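Local coordinates for protein beta-N-acetylhexosaminidase (Thermotoga neapolitana, PDB 5BZA) that probably hydrolyses terminal non-reducing N-acetyl-D-hexosamine residues of N-acetyl-beta-D-hexosaminides, at residues 71-79 with 95-106; 108-117 with 150-161. All coordinates share one frame; numbering follows the deposited sequence.

Contact 1 (71-79 with 95-106); sequences VLKYVPSFP and YCEMAGRIMNTL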
# COMPACT_ATOMS: atom_id res chain seq x y z
N VAL B 71 -3.80 9.46 -1.72
CA VAL B 71 -3.19 9.73 -0.43
C VAL B 71 -2.81 8.43 0.30
O VAL B 71 -2.05 8.46 1.26
CB VAL B 71 -4.10 10.55 0.43
CG1 VAL B 71 -4.31 11.93 -0.22
CG2 VAL B 71 -5.41 9.80 0.63
N LEU B 72 -3.33 7.31 -0.18
CA LEU B 72 -3.07 6.01 0.43
C LEU B 72 -2.03 5.25 -0.38
O LEU B 72 -2.28 4.83 -1.51
CB LEU B 72 -4.36 5.20 0.52
CG LEU B 72 -5.51 5.72 1.39
CD1 LEU B 72 -6.72 4.77 1.40
CD2 LEU B 72 -5.00 6.01 2.81
N LYS B 73 -0.85 5.04 0.22
CA LYS B 73 0.18 4.32 -0.52
C LYS B 73 -0.22 2.86 -0.69
O LYS B 73 0.33 2.17 -1.55
CB LYS B 73 1.51 4.41 0.18
CG LYS B 73 1.63 3.54 1.40
CD LYS B 73 3.05 3.60 1.87
CE LYS B 73 3.31 2.69 3.02
NZ LYS B 73 4.73 2.91 3.36
N TYR B 74 -1.15 2.40 0.16
CA TYR B 74 -1.66 1.03 0.14
C TYR B 74 -2.46 0.66 -1.09
O TYR B 74 -2.46 -0.51 -1.51
CB TYR B 74 -2.51 0.84 1.38
CG TYR B 74 -1.80 1.40 2.61
CD1 TYR B 74 -0.67 0.73 3.17
CD2 TYR B 74 -2.23 2.60 3.20
CE1 TYR B 74 -0.02 1.26 4.26
CE2 TYR B 74 -1.59 3.12 4.32
CZ TYR B 74 -0.48 2.44 4.84
OH TYR B 74 0.17 2.95 5.93
N VAL B 75 -3.13 1.66 -1.69
CA VAL B 75 -3.87 1.45 -2.91
C VAL B 75 -2.98 1.70 -4.10
O VAL B 75 -2.35 2.76 -4.20
CB VAL B 75 -5.10 2.42 -3.02
CG1 VAL B 75 -5.87 2.15 -4.32
CG2 VAL B 75 -6.01 2.21 -1.85
N PRO B 76 -2.87 0.73 -5.00
CA PRO B 76 -2.05 1.02 -6.19
C PRO B 76 -2.61 2.19 -6.98
O PRO B 76 -3.82 2.37 -7.09
CB PRO B 76 -2.09 -0.27 -7.03
CG PRO B 76 -3.01 -1.23 -6.30
CD PRO B 76 -3.38 -0.65 -4.94
N SER B 77 -1.69 2.98 -7.52
CA SER B 77 -2.02 4.15 -8.31
C SER B 77 -2.82 3.88 -9.60
O SER B 77 -2.60 2.91 -10.35
CB SER B 77 -0.71 4.88 -8.64
OG SER B 77 -1.01 6.06 -9.35
N PHE B 78 -3.76 4.79 -9.87
CA PHE B 78 -4.69 4.65 -10.97
C PHE B 78 -4.52 5.85 -11.92
O PHE B 78 -4.24 6.95 -11.46
CB PHE B 78 -6.10 4.52 -10.38
CG PHE B 78 -7.17 4.20 -11.37
CD1 PHE B 78 -7.15 3.03 -12.09
CD2 PHE B 78 -8.25 5.05 -11.52
CE1 PHE B 78 -8.15 2.75 -12.99
CE2 PHE B 78 -9.26 4.77 -12.43
CZ PHE B 78 -9.22 3.61 -13.15
N PRO B 79 -4.64 5.63 -13.24
CA PRO B 79 -4.58 6.77 -14.18
C PRO B 79 -5.56 7.87 -13.81
O PRO B 79 -5.22 9.04 -13.92
CB PRO B 79 -4.95 6.14 -15.52
CG PRO B 79 -4.53 4.71 -15.39
CD PRO B 79 -4.79 4.35 -13.94
N TYR B 95 -11.77 -1.28 -10.33
CA TYR B 95 -10.79 -0.50 -9.61
C TYR B 95 -11.36 -0.08 -8.23
O TYR B 95 -10.68 -0.11 -7.22
CB TYR B 95 -10.39 0.74 -10.39
CG TYR B 95 -9.74 1.77 -9.49
CD1 TYR B 95 -8.46 1.58 -8.99
CD2 TYR B 95 -10.45 2.91 -9.08
CE1 TYR B 95 -7.87 2.51 -8.13
CE2 TYR B 95 -9.89 3.82 -8.22
CZ TYR B 95 -8.58 3.62 -7.75
OH TYR B 95 -8.02 4.56 -6.90
N CYS B 96 -12.60 0.40 -8.22
CA CYS B 96 -13.13 0.91 -6.97
C CYS B 96 -13.40 -0.25 -5.99
O CYS B 96 -13.37 -0.10 -4.77
CB CYS B 96 -14.40 1.74 -7.22
SG CYS B 96 -14.06 3.32 -8.05
N GLU B 97 -13.68 -1.42 -6.52
CA GLU B 97 -13.80 -2.55 -5.61
C GLU B 97 -12.46 -2.92 -4.96
O GLU B 97 -12.40 -3.26 -3.78
CB GLU B 97 -14.38 -3.78 -6.28
CG GLU B 97 -14.69 -4.84 -5.23
CD GLU B 97 -15.18 -6.14 -5.83
OE1 GLU B 97 -15.22 -6.26 -7.08
OE2 GLU B 97 -15.55 -7.02 -5.02
N MET B 98 -11.41 -2.94 -5.78
CA MET B 98 -10.05 -3.21 -5.35
C MET B 98 -9.67 -2.21 -4.26
O MET B 98 -9.23 -2.58 -3.15
CB MET B 98 -9.11 -3.10 -6.55
CG MET B 98 -7.64 -3.43 -6.29
SD MET B 98 -6.47 -2.53 -7.35
CE MET B 98 -6.55 -0.94 -6.57
N ALA B 99 -9.86 -0.93 -4.59
CA ALA B 99 -9.49 0.18 -3.73
C ALA B 99 -10.28 0.11 -2.44
O ALA B 99 -9.73 0.26 -1.33
CB ALA B 99 -9.71 1.51 -4.45
N GLY B 100 -11.57 -0.15 -2.56
CA GLY B 100 -12.41 -0.22 -1.40
C GLY B 100 -12.03 -1.40 -0.51
O GLY B 100 -12.10 -1.33 0.72
N ARG B 101 -11.67 -2.51 -1.12
CA ARG B 101 -11.36 -3.73 -0.37
C ARG B 101 -10.13 -3.43 0.48
O ARG B 101 -10.14 -3.62 1.72
CB ARG B 101 -11.15 -4.92 -1.32
CG ARG B 101 -11.36 -6.27 -0.64
CD ARG B 101 -11.47 -7.43 -1.66
NE ARG B 101 -11.84 -8.69 -1.01
CZ ARG B 101 -11.02 -9.73 -0.79
NH1 ARG B 101 -9.75 -9.71 -1.19
NH2 ARG B 101 -11.50 -10.82 -0.19
N ILE B 102 -9.11 -2.85 -0.16
CA ILE B 102 -7.91 -2.45 0.54
C ILE B 102 -8.18 -1.45 1.69
O ILE B 102 -7.73 -1.67 2.83
CB ILE B 102 -6.88 -1.88 -0.45
CG1 ILE B 102 -6.39 -2.99 -1.38
CG2 ILE B 102 -5.74 -1.32 0.29
CD1 ILE B 102 -5.43 -2.55 -2.47
N MET B 103 -8.98 -0.39 1.41
CA MET B 103 -9.34 0.64 2.38
C MET B 103 -10.05 0.04 3.59
O MET B 103 -9.73 0.35 4.76
CB MET B 103 -10.28 1.70 1.74
CG MET B 103 -9.65 2.61 0.72
SD MET B 103 -10.82 3.58 -0.33
CE MET B 103 -9.64 4.23 -1.53
N ASN B 104 -11.03 -0.81 3.29
CA ASN B 104 -11.83 -1.46 4.31
C ASN B 104 -10.91 -2.31 5.18
O ASN B 104 -11.11 -2.36 6.40
CB ASN B 104 -12.94 -2.34 3.72
CG ASN B 104 -13.73 -3.11 4.80
OD1 ASN B 104 -13.36 -4.22 5.22
ND2 ASN B 104 -14.81 -2.52 5.26
N THR B 105 -9.93 -2.98 4.56
CA THR B 105 -9.00 -3.82 5.33
C THR B 105 -8.19 -2.95 6.27
O THR B 105 -7.89 -3.35 7.40
CB THR B 105 -8.03 -4.62 4.43
OG1 THR B 105 -8.77 -5.42 3.52
CG2 THR B 105 -7.14 -5.54 5.26
N LEU B 106 -7.80 -1.75 5.81
CA LEU B 106 -6.99 -0.90 6.68
C LEU B 106 -7.74 -0.37 7.88
O LEU B 106 -7.12 -0.07 8.90
CB LEU B 106 -6.41 0.26 5.90
CG LEU B 106 -5.38 -0.04 4.81
CD1 LEU B 106 -5.17 1.27 4.03
CD2 LEU B 106 -4.08 -0.55 5.46
O HOH W 1 -5.36 4.70 -6.85

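Contact 2 (108-117 with 150-161); sequences FNMVFAPVLD and YFKGGVIPCIKH. With CD (cadmium ion), chain N.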
# COMPACT_ATOMS: atom_id res chain seq x y z
N PHE B 108 -10.62 1.92 7.00
CA PHE B 108 -11.52 2.98 6.48
C PHE B 108 -12.95 2.40 6.28
O PHE B 108 -13.11 1.19 6.17
CB PHE B 108 -10.96 3.56 5.17
CG PHE B 108 -9.71 4.40 5.37
CD1 PHE B 108 -9.80 5.76 5.66
CD2 PHE B 108 -8.44 3.78 5.35
CE1 PHE B 108 -8.63 6.54 5.86
CE2 PHE B 108 -7.26 4.52 5.56
CZ PHE B 108 -7.36 5.91 5.82
N ASN B 109 -14.00 3.21 6.35
CA ASN B 109 -15.31 2.69 5.93
C ASN B 109 -16.09 3.64 5.00
O ASN B 109 -17.19 3.31 4.54
CB ASN B 109 -16.17 2.33 7.15
CG ASN B 109 -16.12 3.38 8.22
OD1 ASN B 109 -16.30 4.57 7.94
ND2 ASN B 109 -15.89 2.96 9.48
N MET B 110 -15.46 4.76 4.63
CA MET B 110 -16.05 5.69 3.68
C MET B 110 -14.91 6.18 2.82
O MET B 110 -13.76 6.17 3.24
CB MET B 110 -16.76 6.86 4.38
CG MET B 110 -17.43 7.87 3.41
SD MET B 110 -18.46 9.10 4.24
CE MET B 110 -19.91 8.11 4.61
N VAL B 111 -15.22 6.57 1.59
CA VAL B 111 -14.28 7.29 0.77
C VAL B 111 -15.02 8.53 0.19
O VAL B 111 -16.17 8.47 -0.23
CB VAL B 111 -13.72 6.39 -0.34
CG1 VAL B 111 -14.85 5.98 -1.34
CG2 VAL B 111 -12.53 7.06 -1.03
N PHE B 112 -14.31 9.65 0.17
CA PHE B 112 -14.85 10.87 -0.41
C PHE B 112 -14.59 10.79 -1.92
O PHE B 112 -13.77 11.54 -2.46
CB PHE B 112 -14.23 12.11 0.23
CG PHE B 112 -14.66 12.34 1.66
CD1 PHE B 112 -15.80 11.76 2.15
CD2 PHE B 112 -13.94 13.18 2.50
CE1 PHE B 112 -16.24 11.99 3.46
CE2 PHE B 112 -14.37 13.41 3.83
CZ PHE B 112 -15.53 12.80 4.30
N ALA B 113 -15.31 9.86 -2.55
CA ALA B 113 -15.26 9.61 -3.98
C ALA B 113 -16.50 8.77 -4.32
O ALA B 113 -17.09 8.20 -3.40
CB ALA B 113 -14.01 8.90 -4.36
N PRO B 114 -16.91 8.70 -5.60
CA PRO B 114 -16.36 9.32 -6.82
C PRO B 114 -16.78 10.79 -7.05
O PRO B 114 -17.78 11.28 -6.53
CB PRO B 114 -16.94 8.45 -7.94
CG PRO B 114 -18.26 8.05 -7.42
CD PRO B 114 -18.10 7.88 -5.91
N VAL B 115 -15.94 11.48 -7.81
CA VAL B 115 -16.22 12.78 -8.40
C VAL B 115 -17.19 12.59 -9.55
O VAL B 115 -16.88 11.83 -10.50
CB VAL B 115 -14.94 13.44 -8.93
CG1 VAL B 115 -15.28 14.63 -9.93
CG2 VAL B 115 -14.08 13.85 -7.77
N LEU B 116 -18.34 13.26 -9.45
CA LEU B 116 -19.33 13.17 -10.52
C LEU B 116 -19.45 14.48 -11.33
O LEU B 116 -20.28 14.59 -12.24
CB LEU B 116 -20.68 12.74 -9.94
CG LEU B 116 -20.75 11.39 -9.20
CD1 LEU B 116 -22.20 11.10 -8.81
CD2 LEU B 116 -20.16 10.28 -10.03
N ASP B 117 -18.58 15.43 -11.01
CA ASP B 117 -18.50 16.70 -11.69
C ASP B 117 -18.16 16.44 -13.15
O ASP B 117 -17.42 15.49 -13.48
CB ASP B 117 -17.46 17.58 -11.05
CG ASP B 117 -17.70 17.82 -9.57
OD1 ASP B 117 -18.86 18.08 -9.16
OD2 ASP B 117 -16.71 17.77 -8.82
N TYR B 150 -16.95 0.47 -4.84
CA TYR B 150 -16.58 0.85 -3.47
C TYR B 150 -17.43 0.10 -2.47
O TYR B 150 -16.96 -0.44 -1.46
CB TYR B 150 -16.77 2.35 -3.23
CG TYR B 150 -15.69 3.22 -3.81
CD1 TYR B 150 -14.34 2.89 -3.68
CD2 TYR B 150 -16.04 4.39 -4.53
CE1 TYR B 150 -13.36 3.69 -4.25
CE2 TYR B 150 -15.07 5.21 -5.08
CZ TYR B 150 -13.73 4.86 -4.93
OH TYR B 150 -12.74 5.67 -5.49
N PHE B 151 -18.72 0.10 -2.76
CA PHE B 151 -19.66 -0.57 -1.90
C PHE B 151 -19.39 -2.09 -1.74
O PHE B 151 -19.34 -2.61 -0.63
CB PHE B 151 -21.05 -0.30 -2.45
CG PHE B 151 -22.12 -0.63 -1.53
CD1 PHE B 151 -22.26 0.10 -0.36
CD2 PHE B 151 -23.06 -1.61 -1.85
CE1 PHE B 151 -23.28 -0.18 0.53
CE2 PHE B 151 -24.10 -1.89 -0.97
CZ PHE B 151 -24.22 -1.17 0.22
N LYS B 152 -19.22 -2.80 -2.86
CA LYS B 152 -18.87 -4.20 -2.84
C LYS B 152 -17.59 -4.41 -2.01
O LYS B 152 -17.54 -5.30 -1.17
CB LYS B 152 -18.67 -4.74 -4.26
CG LYS B 152 -19.93 -5.20 -5.05
CD LYS B 152 -19.43 -6.02 -6.29
CE LYS B 152 -20.49 -6.60 -7.26
NZ LYS B 152 -21.20 -5.74 -8.25
N GLY B 153 -16.60 -3.54 -2.20
CA GLY B 153 -15.34 -3.62 -1.49
C GLY B 153 -15.44 -3.36 0.01
O GLY B 153 -14.54 -3.73 0.74
N GLY B 154 -16.51 -2.73 0.48
CA GLY B 154 -16.64 -2.51 1.91
C GLY B 154 -16.52 -1.05 2.35
O GLY B 154 -16.23 -0.75 3.53
N VAL B 155 -16.66 -0.14 1.42
CA VAL B 155 -16.59 1.26 1.80
C VAL B 155 -17.80 2.03 1.26
O VAL B 155 -18.17 1.91 0.10
CB VAL B 155 -15.25 1.82 1.28
CG1 VAL B 155 -15.27 3.24 1.13
CG2 VAL B 155 -14.14 1.44 2.24
N ILE B 156 -18.42 2.84 2.08
CA ILE B 156 -19.52 3.70 1.57
C ILE B 156 -19.02 4.89 0.79
O ILE B 156 -18.36 5.74 1.35
CB ILE B 156 -20.41 4.20 2.69
CG1 ILE B 156 -21.05 2.99 3.34
CG2 ILE B 156 -21.53 5.12 2.15
CD1 ILE B 156 -21.87 3.35 4.49
N PRO B 157 -19.39 4.97 -0.49
CA PRO B 157 -18.97 6.12 -1.29
C PRO B 157 -19.65 7.40 -0.85
O PRO B 157 -20.72 7.36 -0.25
CB PRO B 157 -19.37 5.72 -2.72
CG PRO B 157 -20.53 4.83 -2.53
CD PRO B 157 -20.27 4.06 -1.25
N CYS B 158 -18.98 8.52 -1.11
CA CYS B 158 -19.55 9.85 -0.94
C CYS B 158 -19.41 10.63 -2.25
O CYS B 158 -18.32 11.11 -2.62
CB CYS B 158 -18.87 10.60 0.20
SG CYS B 158 -19.59 12.24 0.52
N ILE B 159 -20.50 10.74 -2.98
CA ILE B 159 -20.44 11.38 -4.28
C ILE B 159 -20.33 12.90 -4.10
O ILE B 159 -20.84 13.44 -3.17
CB ILE B 159 -21.65 10.97 -5.16
CG1 ILE B 159 -22.98 11.32 -4.48
CG2 ILE B 159 -21.56 9.48 -5.50
CD1 ILE B 159 -24.19 10.88 -5.30
N LYS B 160 -19.64 13.56 -5.02
CA LYS B 160 -19.35 14.99 -4.90
C LYS B 160 -19.13 15.58 -6.30
O LYS B 160 -18.83 14.83 -7.23
CB LYS B 160 -18.10 15.20 -4.01
CG LYS B 160 -16.82 14.61 -4.60
CD LYS B 160 -15.69 14.63 -3.58
CE LYS B 160 -14.43 14.00 -4.15
NZ LYS B 160 -13.32 14.02 -3.18
N HIS B 161 -19.32 16.90 -6.47
CA HIS B 161 -19.87 17.78 -5.46
C HIS B 161 -21.25 18.30 -5.90
O HIS B 161 -21.35 19.07 -6.86
CB HIS B 161 -18.95 18.99 -5.19
CG HIS B 161 -17.48 18.67 -5.20
ND1 HIS B 161 -16.77 18.39 -6.35
CD2 HIS B 161 -16.57 18.64 -4.19
CE1 HIS B 161 -15.50 18.18 -6.05
NE2 HIS B 161 -15.36 18.31 -4.75
CD CD N . -13.54 19.31 -2.99

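Contact 1 (71-79 with 95-106)
A single water joins Tyr95 to Pro76, accepting from Tyr95 OH at 2.7 Å and donating to Pro76 O at 2.8 Å. It is a polar link in an otherwise apolar seam, where the loop after strand 59-62 of the TIM barrel lies along helix 89-106 without a direct hydrogen bond between the two segments. Beside the water, the rings of Phe78 and Tyr95 stack face to face, centroids 4.0 Å apart and planes only 9° from parallel. Phe78 reaches this position with CG anti to its backbone N (chi1 -173°), and the other face of the Tyr95 ring is covered toward its rim by Ala99 CB of the same helix. Val75 sits over the middle of segment 95-106: its CG1 meets Ala99 CB at 3.9 Å as well as Met98 CE, while CG2 turns to Ile102 and Met103. A bend at chi3 (76°) brings Met98 CE against the proline ring, 3.6 Å from Pro76 CG. A type I turn from Leu72 to Val75 carries Tyr74, and Leu106 CD2 lies over one face of its ring, 4.2 Å from the ring centroid, in a CH-pi contact. The phenol OH of Tyr74 is hydrogen-bonded to Glu42 of the same chain. Near the start of the loop segment Leu72 and Met103 cross at about a right angle, Leu72 CD1 resting 3.7 Å from Met103 CG.

Contact 2 (108-117 with 150-161)
With CG anti to the carbonyl carbon (chi1 -57°), Asp117 turns its carboxylate to the edge of the His161 ring, while Lys160, its CG set between backbone N and carbonyl carbon (chi1 64°) and its chain extended beyond, sends NZ to Phe112 O at 2.6 Å. The segments contain strands 110-111 and 156-162, parallel neighbours in the TIM barrel. Ile156 N donates to Asn109 O at 2.8 Å and Val111 N to Ile156 O; the peptides before Pro114 and His161 are cis, and further along Leu116 N donates almost straight to Lys160 O at 2.8 Å. On the sheet face that carries Val111, its CG1 stands over the centre of the ring of Tyr150, from helix 136-153, 3.6 Å from the centroid in a CH-pi contact. Lys160 NZ has a second partner in the carboxylate of Glu65. Asp117 grips His161 twice: OD1 takes the backbone N at 3.0 Å, and OD2 offers its syn lone pair to ND1 at a short 2.5 Å, carboxylate and ring only 2° from coplanar. Replacing Asp117 by an alanine removes both acceptors, which would probably leave ND1 and the backbone N of His161 without their mates and the imidazole freer to turn. Since ND1 donates to Asp117, the other ring nitrogen, NE2, can give its lone pair to the cadmium ion, 2.7 Å away, whose site Asp245 shares.

In the fold
Contacts 1 and 2 follow one another along the chain, with centres about 12 Å apart, and helix 89-106 leads from the first into strand 110-111 of the second. Met103 O and Phe108 N, 2.9 Å apart, probably bond across the junction, as do Asn104 ND2 and Gly154 O at the same distance. Met103 also packs on Val111 and Val155, so one residue of the helix serves both interfaces. Glu97 of segment 95-106 pairs with Arg319 of the second subunit, on which Lys152 of segment 150-161 also packs. Segment 150-161 runs on to the metal site at His161: the side chains of His161 and Asp245 are about 4 Å apart, and a further cadmium ion lies about 8 Å from that of His161.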